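Local coordinates for protein VP5 (Halorubrum pleomorphic virus 2, PDB 6QGI) that probably serves as the membrane fusion protein in the envelope of a pleomorphic virus that infects haloarchaea, at residues S372-G377 / G403-D408; G366-T371 / V380-A385; P3-G8 / E435-Q440. All blocks are in the same frame, centred on the assembly; numbering follows the deposited sequence.

Interaction 1: S372-G377 / G403-D408; sequences SEPYSG and GTWYHD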
loop_
_atom_site.group_PDB
_atom_site.type_symbol
_atom_site.label_atom_id
_atom_site.label_comp_id
_atom_site.label_asym_id
_atom_site.label_seq_id
_atom_site.Cartn_x
_atom_site.Cartn_y
_atom_site.Cartn_z
ATOM N N SER A 372 25.189 5.743 -8.330
ATOM C CA SER A 372 23.849 5.653 -7.743
ATOM C C SER A 372 23.742 4.429 -6.844
ATOM O O SER A 372 24.385 3.411 -7.100
ATOM C CB SER A 372 22.758 5.623 -8.809
ATOM O OG SER A 372 22.678 6.849 -9.518
ATOM N N GLU A 373 22.927 4.546 -5.781
ATOM C CA GLU A 373 22.674 3.519 -4.771
ATOM C C GLU A 373 22.098 2.241 -5.401
ATOM O O GLU A 373 21.080 2.323 -6.092
ATOM C CB GLU A 373 21.705 4.067 -3.709
ATOM C CG GLU A 373 21.804 3.392 -2.351
ATOM C CD GLU A 373 21.300 4.204 -1.170
ATOM O OE1 GLU A 373 20.540 5.179 -1.380
ATOM O OE2 GLU A 373 21.670 3.862 -0.025
ATOM N N PRO A 374 22.728 1.057 -5.189
ATOM C CA PRO A 374 22.154 -0.180 -5.753
ATOM C C PRO A 374 20.841 -0.540 -5.046
ATOM O O PRO A 374 20.622 -0.147 -3.898
ATOM C CB PRO A 374 23.250 -1.224 -5.528
ATOM C CG PRO A 374 24.033 -0.716 -4.374
ATOM C CD PRO A 374 23.943 0.782 -4.391
ATOM N N TYR A 375 19.955 -1.250 -5.746
ATOM C CA TYR A 375 18.637 -1.591 -5.216
ATOM C C TYR A 375 18.682 -2.778 -4.266
ATOM O O TYR A 375 19.531 -3.653 -4.420
ATOM C CB TYR A 375 17.646 -1.856 -6.362
ATOM C CG TYR A 375 17.616 -0.765 -7.411
ATOM C CD1 TYR A 375 17.495 0.575 -7.052
ATOM C CD2 TYR A 375 17.669 -1.075 -8.767
ATOM C CE1 TYR A 375 17.470 1.583 -8.014
ATOM C CE2 TYR A 375 17.622 -0.076 -9.740
ATOM C CZ TYR A 375 17.527 1.252 -9.357
ATOM O OH TYR A 375 17.484 2.241 -10.308
ATOM N N SER A 376 17.757 -2.804 -3.281
ATOM C CA SER A 376 17.651 -3.876 -2.286
ATOM C C SER A 376 17.225 -5.183 -2.935
ATOM O O SER A 376 16.393 -5.189 -3.847
ATOM C CB SER A 376 16.680 -3.494 -1.174
ATOM O OG SER A 376 15.379 -3.232 -1.676
ATOM N N GLY A 377 17.836 -6.268 -2.481
ATOM C CA GLY A 377 17.581 -7.611 -2.986
ATOM C C GLY A 377 18.104 -7.859 -4.388
ATOM O O GLY A 377 17.763 -8.878 -4.993
ATOM N N GLY A 403 28.302 10.503 -2.235
ATOM C CA GLY A 403 27.342 9.845 -3.119
ATOM C C GLY A 403 27.904 8.885 -4.150
ATOM O O GLY A 403 27.478 8.899 -5.308
ATOM N N THR A 404 28.845 8.024 -3.728
ATOM C CA THR A 404 29.463 6.998 -4.575
ATOM C C THR A 404 29.494 5.668 -3.825
ATOM O O THR A 404 29.510 5.657 -2.592
ATOM C CB THR A 404 30.857 7.412 -5.062
ATOM O OG1 THR A 404 31.601 7.974 -3.984
ATOM C CG2 THR A 404 30.806 8.383 -6.226
ATOM N N TRP A 405 29.457 4.549 -4.565
ATOM C CA TRP A 405 29.458 3.222 -3.957
ATOM C C TRP A 405 30.591 2.385 -4.525
ATOM O O TRP A 405 30.615 2.105 -5.723
ATOM C CB TRP A 405 28.092 2.543 -4.129
ATOM C CG TRP A 405 27.060 3.131 -3.217
ATOM C CD1 TRP A 405 26.730 2.693 -1.970
ATOM C CD2 TRP A 405 26.317 4.341 -3.428
ATOM N NE1 TRP A 405 25.784 3.521 -1.413
ATOM C CE2 TRP A 405 25.524 4.550 -2.279
ATOM C CE3 TRP A 405 26.212 5.250 -4.496
ATOM C CZ2 TRP A 405 24.651 5.639 -2.160
ATOM C CZ3 TRP A 405 25.363 6.339 -4.367
ATOM C CH2 TRP A 405 24.575 6.510 -3.222
ATOM N N TYR A 406 31.553 2.016 -3.665
ATOM C CA TYR A 406 32.722 1.252 -4.088
ATOM C C TYR A 406 32.743 -0.163 -3.509
ATOM O O TYR A 406 32.154 -0.417 -2.464
ATOM C CB TYR A 406 34.027 1.999 -3.734
ATOM C CG TYR A 406 34.382 2.008 -2.262
ATOM C CD1 TYR A 406 33.840 2.964 -1.403
ATOM C CD2 TYR A 406 35.301 1.106 -1.736
ATOM C CE1 TYR A 406 34.177 2.992 -0.049
ATOM C CE2 TYR A 406 35.642 1.120 -0.386
ATOM C CZ TYR A 406 35.078 2.068 0.454
ATOM O OH TYR A 406 35.398 2.077 1.790
ATOM N N HIS A 407 33.440 -1.073 -4.201
ATOM C CA HIS A 407 33.644 -2.458 -3.793
ATOM C C HIS A 407 34.919 -2.989 -4.434
ATOM O O HIS A 407 35.096 -2.863 -5.649
ATOM C CB HIS A 407 32.437 -3.351 -4.139
ATOM C CG HIS A 407 32.646 -4.791 -3.776
ATOM N ND1 HIS A 407 32.602 -5.216 -2.460
ATOM C CD2 HIS A 407 32.936 -5.848 -4.567
ATOM C CE1 HIS A 407 32.845 -6.517 -2.497
ATOM N NE2 HIS A 407 33.040 -6.944 -3.744
ATOM N N ASP A 408 35.804 -3.581 -3.616
ATOM C CA ASP A 408 37.059 -4.152 -4.096
ATOM C C ASP A 408 36.766 -5.485 -4.793
ATOM O O ASP A 408 36.469 -6.485 -4.134
ATOM C CB ASP A 408 38.071 -4.311 -2.940
ATOM C CG ASP A 408 39.489 -4.663 -3.360
ATOM O OD1 ASP A 408 39.871 -4.335 -4.507
ATOM O OD2 ASP A 408 40.224 -5.242 -2.532
#
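Trp-405 lays one face of its indole over the bend of 372-377, overlapping Glu-373 along most of its length and reaching as far as the ring of Pro-374. The six-membered ring takes the glutamate. Glu-373 CB stands 4.0 Å from the centroid of that ring and 24° off its normal, a CH-pi contact over the face, and CG lies 3.6 Å from Trp-405 CZ2. The five-membered ring takes the proline: Pro-374 CD is 4.2 Å from its centroid and 14° off the normal, a second CH-pi contact on the same face. Backbone fills in beside these two, with Glu-373 N 3.3 Å from Trp-405 CZ3, while Ser-372 C approaches obliquely, 3.5 Å from Trp-405 CE3.

The indole gets there because CG of Trp-405 is anti to its own carbonyl carbon, which sends the ring across to the loop. In Glu-373, CG lies opposite the backbone nitrogen and the chain stays extended beyond it, which carries the methylenes across the indole. The carboxylate and indole planes are 28° apart. What the acid binds lies outside the pair: OE2 accepts a hydrogen bond from the amino nitrogen of Ile-1, the first residue of the chain, and Pro-374 and Ser-376 make backbone bonds to Ala-2. The face of the tryptophan thus covers the same short loop that receives the N-terminus, and Leu-370 of strand 367-370 packs on the indole as well.

The loop leads from strand 367-370, the neighbour of 405-408, across to strand 378-384 in the facing sheet. The arrangement is that of an arch-like link between two facing beta sheets, its aliphatic surface covered by an indole face through CH-pi contacts.

Interaction 2: G366-T371 / V380-A385; sequences GNVTLT and VELNTA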
loop_
_atom_site.group_PDB
_atom_site.type_symbol
_atom_site.label_atom_id
_atom_site.label_comp_id
_atom_site.label_asym_id
_atom_site.label_seq_id
_atom_site.Cartn_x
_atom_site.Cartn_y
_atom_site.Cartn_z
ATOM N N GLY A 366 40.998 -2.638 -8.849
ATOM C CA GLY A 366 39.932 -3.531 -8.408
ATOM C C GLY A 366 38.721 -2.821 -7.831
ATOM O O GLY A 366 37.629 -3.395 -7.821
ATOM N N ASN A 367 38.901 -1.572 -7.345
ATOM C CA ASN A 367 37.833 -0.758 -6.762
ATOM C C ASN A 367 36.897 -0.197 -7.852
ATOM O O ASN A 367 37.221 0.801 -8.510
ATOM C CB ASN A 367 38.405 0.388 -5.902
ATOM C CG ASN A 367 38.634 0.053 -4.446
ATOM O OD1 ASN A 367 37.692 -0.188 -3.681
ATOM N ND2 ASN A 367 39.892 0.076 -4.017
ATOM N N VAL A 368 35.736 -0.858 -8.043
ATOM C CA VAL A 368 34.701 -0.416 -8.984
ATOM C C VAL A 368 33.828 0.597 -8.239
ATOM O O VAL A 368 33.525 0.380 -7.071
ATOM C CB VAL A 368 33.873 -1.579 -9.592
ATOM C CG1 VAL A 368 32.787 -1.047 -10.520
ATOM C CG2 VAL A 368 34.770 -2.559 -10.343
ATOM N N THR A 369 33.445 1.699 -8.902
ATOM C CA THR A 369 32.647 2.757 -8.290
ATOM C C THR A 369 31.315 2.948 -9.034
ATOM O O THR A 369 31.288 2.981 -10.266
ATOM C CB THR A 369 33.477 4.053 -8.222
ATOM O OG1 THR A 369 34.694 3.772 -7.522
ATOM C CG2 THR A 369 32.745 5.196 -7.519
ATOM N N LEU A 370 30.215 3.055 -8.254
ATOM C CA LEU A 370 28.838 3.298 -8.702
ATOM C C LEU A 370 28.427 4.715 -8.327
ATOM O O LEU A 370 28.727 5.162 -7.218
ATOM C CB LEU A 370 27.837 2.285 -8.104
ATOM C CG LEU A 370 28.032 0.787 -8.377
ATOM C CD1 LEU A 370 26.903 -0.013 -7.759
ATOM C CD2 LEU A 370 28.128 0.474 -9.867
ATOM N N THR A 371 27.746 5.419 -9.241
ATOM C CA THR A 371 27.333 6.805 -9.010
ATOM C C THR A 371 25.883 6.894 -8.464
ATOM O O THR A 371 25.429 7.993 -8.128
ATOM C CB THR A 371 27.548 7.648 -10.271
ATOM O OG1 THR A 371 26.965 6.985 -11.389
ATOM C CG2 THR A 371 29.023 7.917 -10.547
ATOM N N VAL A 380 24.636 -5.807 -8.738
ATOM C CA VAL A 380 25.106 -5.146 -9.958
ATOM C C VAL A 380 26.155 -6.068 -10.595
ATOM O O VAL A 380 27.166 -6.386 -9.968
ATOM C CB VAL A 380 25.615 -3.692 -9.730
ATOM C CG1 VAL A 380 26.023 -3.034 -11.048
ATOM C CG2 VAL A 380 24.562 -2.842 -9.017
ATOM N N GLU A 381 25.853 -6.550 -11.813
ATOM C CA GLU A 381 26.686 -7.447 -12.612
ATOM C C GLU A 381 27.456 -6.618 -13.630
ATOM O O GLU A 381 26.883 -6.129 -14.608
ATOM C CB GLU A 381 25.818 -8.516 -13.294
ATOM C CG GLU A 381 26.546 -9.817 -13.560
ATOM C CD GLU A 381 25.776 -10.774 -14.445
ATOM O OE1 GLU A 381 25.865 -10.635 -15.687
ATOM O OE2 GLU A 381 25.081 -11.662 -13.901
ATOM N N LEU A 382 28.748 -6.424 -13.372
ATOM C CA LEU A 382 29.599 -5.605 -14.222
ATOM C C LEU A 382 30.427 -6.435 -15.182
ATOM O O LEU A 382 30.978 -7.470 -14.805
ATOM C CB LEU A 382 30.511 -4.715 -13.375
ATOM C CG LEU A 382 29.791 -3.754 -12.440
ATOM C CD1 LEU A 382 30.710 -3.238 -11.400
ATOM C CD2 LEU A 382 29.138 -2.630 -13.191
ATOM N N ASN A 383 30.500 -5.967 -16.437
ATOM C CA ASN A 383 31.257 -6.585 -17.519
ATOM C C ASN A 383 32.449 -5.695 -17.862
ATOM O O ASN A 383 32.295 -4.596 -18.411
ATOM C CB ASN A 383 30.363 -6.847 -18.745
ATOM C CG ASN A 383 29.287 -7.888 -18.535
ATOM O OD1 ASN A 383 29.374 -8.748 -17.663
ATOM N ND2 ASN A 383 28.235 -7.825 -19.332
ATOM N N THR A 384 33.642 -6.175 -17.487
ATOM C CA THR A 384 34.922 -5.495 -17.674
ATOM C C THR A 384 35.342 -5.527 -19.162
ATOM O O THR A 384 34.825 -6.349 -19.926
ATOM C CB THR A 384 35.990 -6.134 -16.763
ATOM O OG1 THR A 384 36.145 -7.499 -17.126
ATOM C CG2 THR A 384 35.640 -6.049 -15.275
ATOM N N ALA A 385 36.288 -4.631 -19.555
ATOM C CA ALA A 385 36.847 -4.510 -20.910
ATOM C C ALA A 385 37.534 -5.803 -21.371
ATOM O O ALA A 385 37.510 -6.104 -22.565
ATOM C CB ALA A 385 37.834 -3.354 -20.970
#
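Two antiparallel sheets face one another here in the manner of a beta-sandwich, and 366-371 and 380-385 give one strand from each to the filling. Strand 367-370 belongs to the three-stranded sheet, hydrogen-bonded to 405-408; strand 378-384 pairs instead with 389-393 and 418-427. The two strands cross steeply and do not lie alongside each other, with the CA atoms of Val-368 and Leu-382 9.0 Å apart and those of Leu-370 and Val-380 9.3 Å apart. That spacing is too wide for backbone pairing, and the strands meet through branched aliphatic side chains alone.

Each strand contributes every second residue. Val-368 and Leu-370 turn inward from one sheet, Val-380 and Leu-382 from the other, and all four are buried. The residues between them serve the other faces: Thr-369 lies against Gln-360, and Glu-381 forms a salt bridge with Arg-424 of strand 418-427. In the first pair, Val-368 and Leu-382 reach toward each other tip to tip, one gamma methyl against one delta methyl; the modelled separation is too short to be believed, so only the pairing itself can be trusted. Leu-382 also rests on Ala-423, which ties this end of the contact to strand 418-427. Around the second pair the filling becomes aromatic, since Leu-370 touches Trp-356 and Trp-397.

Torsions decide which methyl does the touching. Leu-370 carries CG beside its backbone nitrogen (chi1 -59°), and CD1 continues the chain almost straight (chi2 -177°), which sends CD1 outward toward the facing strand. Val-380 meets it with the gamma methyl that stands opposite its own carbonyl carbon, and the tips close with Leu-370 CD1 at 3.9 Å from Val-380 CG2.

Interaction 3: P3-G8 / E435-Q440; sequences PLVGVG and ETIQLQ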
loop_
_atom_site.group_PDB
_atom_site.type_symbol
_atom_site.label_atom_id
_atom_site.label_comp_id
_atom_site.label_asym_id
_atom_site.label_seq_id
_atom_site.Cartn_x
_atom_site.Cartn_y
_atom_site.Cartn_z
ATOM N N PRO A 3 15.416 1.144 -1.755
ATOM C CA PRO A 3 14.402 0.085 -1.936
ATOM C C PRO A 3 14.068 -0.136 -3.419
ATOM O O PRO A 3 13.855 0.831 -4.155
ATOM C CB PRO A 3 13.195 0.602 -1.145
ATOM C CG PRO A 3 13.365 2.076 -1.093
ATOM C CD PRO A 3 14.843 2.347 -1.114
ATOM N N LEU A 4 14.085 -1.419 -3.861
ATOM C CA LEU A 4 13.813 -1.874 -5.234
ATOM C C LEU A 4 12.456 -1.376 -5.740
ATOM O O LEU A 4 12.381 -0.840 -6.840
ATOM C CB LEU A 4 13.863 -3.425 -5.273
ATOM C CG LEU A 4 13.486 -4.154 -6.580
ATOM C CD1 LEU A 4 14.479 -3.853 -7.700
ATOM C CD2 LEU A 4 13.379 -5.651 -6.365
ATOM N N VAL A 5 11.396 -1.566 -4.943
ATOM C CA VAL A 5 10.038 -1.156 -5.285
ATOM C C VAL A 5 9.956 0.380 -5.338
ATOM O O VAL A 5 9.457 0.929 -6.326
ATOM C CB VAL A 5 9.013 -1.769 -4.295
ATOM C CG1 VAL A 5 7.619 -1.174 -4.482
ATOM C CG2 VAL A 5 8.979 -3.288 -4.419
ATOM N N GLY A 6 10.456 1.038 -4.295
ATOM C CA GLY A 6 10.425 2.489 -4.164
ATOM C C GLY A 6 11.233 3.284 -5.167
ATOM O O GLY A 6 10.750 4.308 -5.659
ATOM N N VAL A 7 12.465 2.835 -5.472
ATOM C CA VAL A 7 13.364 3.556 -6.376
ATOM C C VAL A 7 13.456 2.867 -7.746
ATOM O O VAL A 7 13.219 3.523 -8.769
ATOM C CB VAL A 7 14.768 3.761 -5.747
ATOM C CG1 VAL A 7 15.681 4.556 -6.676
ATOM C CG2 VAL A 7 14.669 4.438 -4.380
ATOM N N GLY A 8 13.820 1.581 -7.749
ATOM C CA GLY A 8 13.997 0.800 -8.969
ATOM C C GLY A 8 12.766 0.693 -9.841
ATOM O O GLY A 8 12.862 0.814 -11.062
ATOM N N GLU A 435 5.005 -10.434 -5.489
ATOM C CA GLU A 435 4.503 -9.299 -4.714
ATOM C C GLU A 435 3.632 -8.403 -5.578
ATOM O O GLU A 435 3.786 -8.401 -6.800
ATOM C CB GLU A 435 5.672 -8.464 -4.145
ATOM C CG GLU A 435 6.629 -9.200 -3.221
ATOM C CD GLU A 435 7.888 -8.454 -2.828
ATOM O OE1 GLU A 435 8.843 -9.119 -2.364
ATOM O OE2 GLU A 435 7.921 -7.213 -2.985
ATOM N N THR A 436 2.743 -7.621 -4.941
ATOM C CA THR A 436 1.886 -6.646 -5.614
ATOM C C THR A 436 2.406 -5.257 -5.281
ATOM O O THR A 436 2.568 -4.912 -4.107
ATOM C CB THR A 436 0.415 -6.825 -5.233
ATOM O OG1 THR A 436 0.008 -8.145 -5.575
ATOM C CG2 THR A 436 -0.500 -5.815 -5.924
ATOM N N ILE A 437 2.688 -4.474 -6.325
ATOM C CA ILE A 437 3.205 -3.110 -6.217
ATOM C C ILE A 437 2.217 -2.139 -6.868
ATOM O O ILE A 437 1.477 -2.531 -7.768
ATOM C CB ILE A 437 4.634 -2.984 -6.833
ATOM C CG1 ILE A 437 4.657 -3.346 -8.341
ATOM C CG2 ILE A 437 5.641 -3.828 -6.042
ATOM C CD1 ILE A 437 5.822 -2.837 -9.132
ATOM N N GLN A 438 2.187 -0.882 -6.404
ATOM C CA GLN A 438 1.336 0.134 -7.018
ATOM C C GLN A 438 2.227 0.986 -7.907
ATOM O O GLN A 438 3.165 1.600 -7.406
ATOM C CB GLN A 438 0.587 0.979 -5.974
ATOM C CG GLN A 438 -0.356 1.995 -6.615
ATOM C CD GLN A 438 -1.084 2.864 -5.627
ATOM O OE1 GLN A 438 -1.731 2.379 -4.707
ATOM N NE2 GLN A 438 -1.015 4.172 -5.816
ATOM N N LEU A 439 1.951 1.010 -9.220
ATOM C CA LEU A 439 2.743 1.776 -10.181
ATOM C C LEU A 439 2.412 3.256 -10.080
ATOM O O LEU A 439 1.258 3.640 -10.256
ATOM C CB LEU A 439 2.515 1.260 -11.613
ATOM C CG LEU A 439 2.763 -0.237 -11.830
ATOM C CD1 LEU A 439 2.281 -0.684 -13.185
ATOM C CD2 LEU A 439 4.234 -0.589 -11.669
ATOM N N GLN A 440 3.422 4.076 -9.748
ATOM C CA GLN A 440 3.299 5.527 -9.581
ATOM C C GLN A 440 3.922 6.238 -10.771
ATOM O O GLN A 440 3.319 7.166 -11.332
ATOM C CB GLN A 440 3.991 5.989 -8.280
ATOM C CG GLN A 440 3.857 5.055 -7.079
ATOM C CD GLN A 440 2.515 5.125 -6.393
ATOM O OE1 GLN A 440 1.617 5.894 -6.764
ATOM N NE2 GLN A 440 2.356 4.312 -5.359
#
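Val-5, pointing from the short N-terminal helix at the strand beneath, makes every contact that 3-8 has with 435-440. Its CB is still 4.3 Å from Ile-437 CG2. Beyond it the side chain forks, and both branches find the same methyl: Val-5 CG1 lies 3.7 Å from Ile-437 CG2, and Val-5 CG2 is 3.8 Å from that atom. The isoleucine methyl therefore faces both branches of the fork, although the two side chains cross at a slant. Val-5 CG2 has a second, looser neighbour, the carboxylate oxygen OE2 of Glu-435, at 4.3 Å.

On the strand side, CG1 of Ile-437 is set between backbone nitrogen and carbonyl carbon (chi1 60°), while CG2 stands opposite the carbonyl carbon and is the branch offered to the valine. Only 103 Å² is buried between the segments, with Ile-437 on the inner side.

The helix at 4-8 is loosely hydrogen-bonded and opens into a pi-type turn; a backbone bond joins Val-7 N to Pro-3 O at 2.8 Å. It is laid over strand 434-439, and both Val-5 and Ile-437 also touch Ala-11 of strand 11-13, which pairs antiparallel with 434-439. Strand 343-355 pairs with 434-439 as well and supplies Met-349 beside Ile-437, while helix 285-292 packs against Thr-436.

In the fold
The contacts lie at increasing distance from the centre of the chain, their own centres about 10 Å from it for interaction 3, about 26 Å for interaction 1 and about 34 Å for interaction 2. Interaction 2 is the buried one, purely aliphatic, between facing sheets; interactions 1 and 3 are partly buried and join a loop or a short helix to a strand. Interactions 1 and 2 share a sheet, with a probable hydrogen bond between Leu-370 N and Trp-405 O. Segment 372-377 links interactions 1 and 3 through Ser-376 OG and Leu-4 N. Aromatic CH-pi contacts mark interaction 1, whereas methyl groups alone carry interaction 2 and most of interaction 3.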